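Local coordinates for selenium-binding protein (Sulfolobus tokodaii, PDB 2ECE) that is of unknown function but belongs to the selenium-binding protein family, whose members are generally thought to bind selenium, at residues Arg95-Val100 with Ile110-Pro115. Numbering follows the deposited sequence.
Sequences RRFLIV and IIDTKP
The two middle strands of a four-stranded antiparallel propeller blade, 97-101 and 108-112, pair here as a beta hairpin, and the open end of that hairpin is tied by side chains as well as backbone. Leu98 and Ile111 form the hydrogen-bonded pair, exchanging two nearly straight bonds: Leu98 N to Ile111 O at 2.8 Å and Ile111 N to Leu98 O at 2.9 Å. Where the strands end, Arg96 O takes two donors from one residue, Thr113 N almost along the C=O axis and Thr113 OG1, at 2.6 Å, from above the carbonyl plane. Thr113 can do both because its OG1 sits between its own N and carbonyl carbon (chi1 60°). Arg96, CG anti to the backbone N and the chain extended as far as NE, meets the Asp112 carboxylate side-on with two nitrogens: NE reaches OD1 at 2.8 Å, in the guanidinium plane, and NH2 reaches the syn lone pair of OD2 at 2.9 Å. Asp112 OD1 also accepts Lys114 N, closing an Asx turn, so the carboxylate is held by Arg96 from across the hairpin and by the backbone two residues further along its own chain. The aliphatic part of Arg96 is packed in turn, with CG 3.6 Å above the centre of the Phe97 ring and the Lys114 chain crossing it obliquely, its CD against Arg96 CD. An alanine in place of Arg96 would lose the two-nitrogen salt bridge and the cover over Phe97, and would probably leave Asp112 less firmly oriented. On the face carrying Phe97, Ile99 and Ile110, the ring's CD2 touches Ile110 CG2, while the CD1 methyls of Ile99 and Ile110 meet at 3.7 Å. Phe174 adds an edge-to-face contact to Phe97. Such neighbouring antiparallel strands, joined by a short connection and flanked by strands 77-78 and 121-126, are typical of a beta-propeller blade.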
loop_
_atom_site.group_PDB
_atom_site.type_symbol
_atom_site.label_atom_id
_atom_site.label_comp_id
_atom_site.label_asym_id
_atom_site.label_seq_id
_atom_site.Cartn_x
_atom_site.Cartn_y
_atom_site.Cartn_z
ATOM N N ARG A 95 9.653 11.930 -13.275
ATOM C CA ARG A 95 8.612 11.695 -12.276
ATOM C C ARG A 95 7.624 12.828 -12.500
ATOM O O ARG A 95 7.770 13.918 -11.937
ATOM C CB ARG A 95 9.179 11.783 -10.859
ATOM C CG ARG A 95 8.206 11.345 -9.779
ATOM C CD ARG A 95 8.658 11.821 -8.410
ATOM N NE ARG A 95 9.959 11.293 -8.002
ATOM C CZ ARG A 95 10.156 10.094 -7.459
ATOM N NH1 ARG A 95 9.134 9.270 -7.252
ATOM N NH2 ARG A 95 11.380 9.728 -7.101
ATOM N N ARG A 96 6.610 12.565 -13.314
ATOM C CA ARG A 96 5.653 13.602 -13.652
ATOM C C ARG A 96 4.183 13.250 -13.482
ATOM O O ARG A 96 3.387 14.084 -13.048
ATOM C CB ARG A 96 5.905 14.036 -15.098
ATOM C CG ARG A 96 4.896 15.006 -15.639
ATOM C CD ARG A 96 5.347 15.573 -16.964
ATOM N NE ARG A 96 4.408 16.593 -17.413
ATOM C CZ ARG A 96 4.581 17.352 -18.487
ATOM N NH1 ARG A 96 5.667 17.211 -19.238
ATOM N NH2 ARG A 96 3.670 18.264 -18.800
ATOM N N PHE A 97 3.821 12.017 -13.812
ATOM C CA PHE A 97 2.425 11.618 -13.732
ATOM C C PHE A 97 2.054 10.641 -12.638
ATOM O O PHE A 97 2.789 9.692 -12.357
ATOM C CB PHE A 97 1.989 11.008 -15.064
ATOM C CG PHE A 97 2.358 11.833 -16.261
ATOM C CD1 PHE A 97 3.586 11.665 -16.887
ATOM C CD2 PHE A 97 1.467 12.775 -16.767
ATOM C CE1 PHE A 97 3.924 12.424 -18.005
ATOM C CE2 PHE A 97 1.794 13.541 -17.883
ATOM C CZ PHE A 97 3.027 13.363 -18.503
ATOM N N LEU A 98 0.901 10.877 -12.025
ATOM C CA LEU A 98 0.391 9.958 -11.023
ATOM C C LEU A 98 -0.436 8.983 -11.858
ATOM O O LEU A 98 -1.240 9.405 -12.697
ATOM C CB LEU A 98 -0.518 10.670 -10.012
ATOM C CG LEU A 98 0.132 11.681 -9.059
ATOM C CD1 LEU A 98 -0.949 12.296 -8.162
ATOM C CD2 LEU A 98 1.195 10.985 -8.211
ATOM N N ILE A 99 -0.209 7.690 -11.645
ATOM C CA ILE A 99 -0.920 6.621 -12.342
ATOM C C ILE A 99 -1.925 6.142 -11.293
ATOM O O ILE A 99 -1.547 5.479 -10.324
ATOM C CB ILE A 99 0.057 5.478 -12.710
ATOM C CG1 ILE A 99 1.263 6.050 -13.458
ATOM C CG2 ILE A 99 -0.634 4.439 -13.576
ATOM C CD1 ILE A 99 0.906 6.736 -14.760
ATOM N N VAL A 100 -3.198 6.491 -11.491
ATOM C CA VAL A 100 -4.264 6.179 -10.542
ATOM C C VAL A 100 -5.323 5.215 -11.066
ATOM O O VAL A 100 -6.181 5.598 -11.858
ATOM C CB VAL A 100 -4.967 7.483 -10.103
ATOM C CG1 VAL A 100 -6.005 7.193 -9.019
ATOM C CG2 VAL A 100 -3.920 8.486 -9.617
ATOM N N ILE A 110 -4.311 9.088 -15.773
ATOM C CA ILE A 110 -2.933 9.550 -15.884
ATOM C C ILE A 110 -3.066 11.017 -15.493
ATOM O O ILE A 110 -3.668 11.809 -16.229
ATOM C CB ILE A 110 -2.407 9.450 -17.333
ATOM C CG1 ILE A 110 -2.638 8.038 -17.885
ATOM C CG2 ILE A 110 -0.921 9.785 -17.363
ATOM C CD1 ILE A 110 -1.955 6.936 -17.093
ATOM N N ILE A 111 -2.522 11.370 -14.332
ATOM C CA ILE A 111 -2.627 12.729 -13.815
ATOM C C ILE A 111 -1.287 13.463 -13.800
ATOM O O ILE A 111 -0.353 13.076 -13.100
ATOM C CB ILE A 111 -3.255 12.698 -12.399
ATOM C CG1 ILE A 111 -4.611 11.988 -12.472
ATOM C CG2 ILE A 111 -3.434 14.114 -11.855
ATOM C CD1 ILE A 111 -5.271 11.748 -11.133
ATOM N N ASP A 112 -1.217 14.535 -14.586
ATOM C CA ASP A 112 -0.014 15.350 -14.734
ATOM C C ASP A 112 0.177 16.308 -13.554
ATOM O O ASP A 112 -0.724 17.072 -13.219
ATOM C CB ASP A 112 -0.121 16.154 -16.035
ATOM C CG ASP A 112 1.212 16.722 -16.496
ATOM O OD1 ASP A 112 2.195 16.671 -15.726
ATOM O OD2 ASP A 112 1.273 17.228 -17.637
ATOM N N THR A 113 1.351 16.270 -12.931
ATOM C CA THR A 113 1.635 17.151 -11.803
ATOM C C THR A 113 2.443 18.389 -12.210
ATOM O O THR A 113 2.855 19.180 -11.354
ATOM C CB THR A 113 2.409 16.419 -10.694
ATOM O OG1 THR A 113 3.654 15.935 -11.213
ATOM C CG2 THR A 113 1.587 15.259 -10.152
ATOM N N LYS A 114 2.675 18.551 -13.512
ATOM C CA LYS A 114 3.418 19.702 -14.014
ATOM C C LYS A 114 2.522 20.538 -14.931
ATOM O O LYS A 114 1.623 20.007 -15.583
ATOM C CB LYS A 114 4.673 19.244 -14.778
ATOM C CG LYS A 114 5.712 18.553 -13.892
ATOM C CD LYS A 114 6.985 18.217 -14.654
ATOM C CE LYS A 114 7.946 17.382 -13.799
ATOM N NZ LYS A 114 8.361 18.077 -12.546
ATOM N N PRO A 115 2.777 21.857 -15.010
ATOM C CA PRO A 115 3.841 22.594 -14.324
ATOM C C PRO A 115 3.534 23.020 -12.884
ATOM O O PRO A 115 4.416 23.543 -12.200
ATOM C CB PRO A 115 4.048 23.794 -15.234
ATOM C CG PRO A 115 2.648 24.112 -15.628
ATOM C CD PRO A 115 2.083 22.740 -15.968
#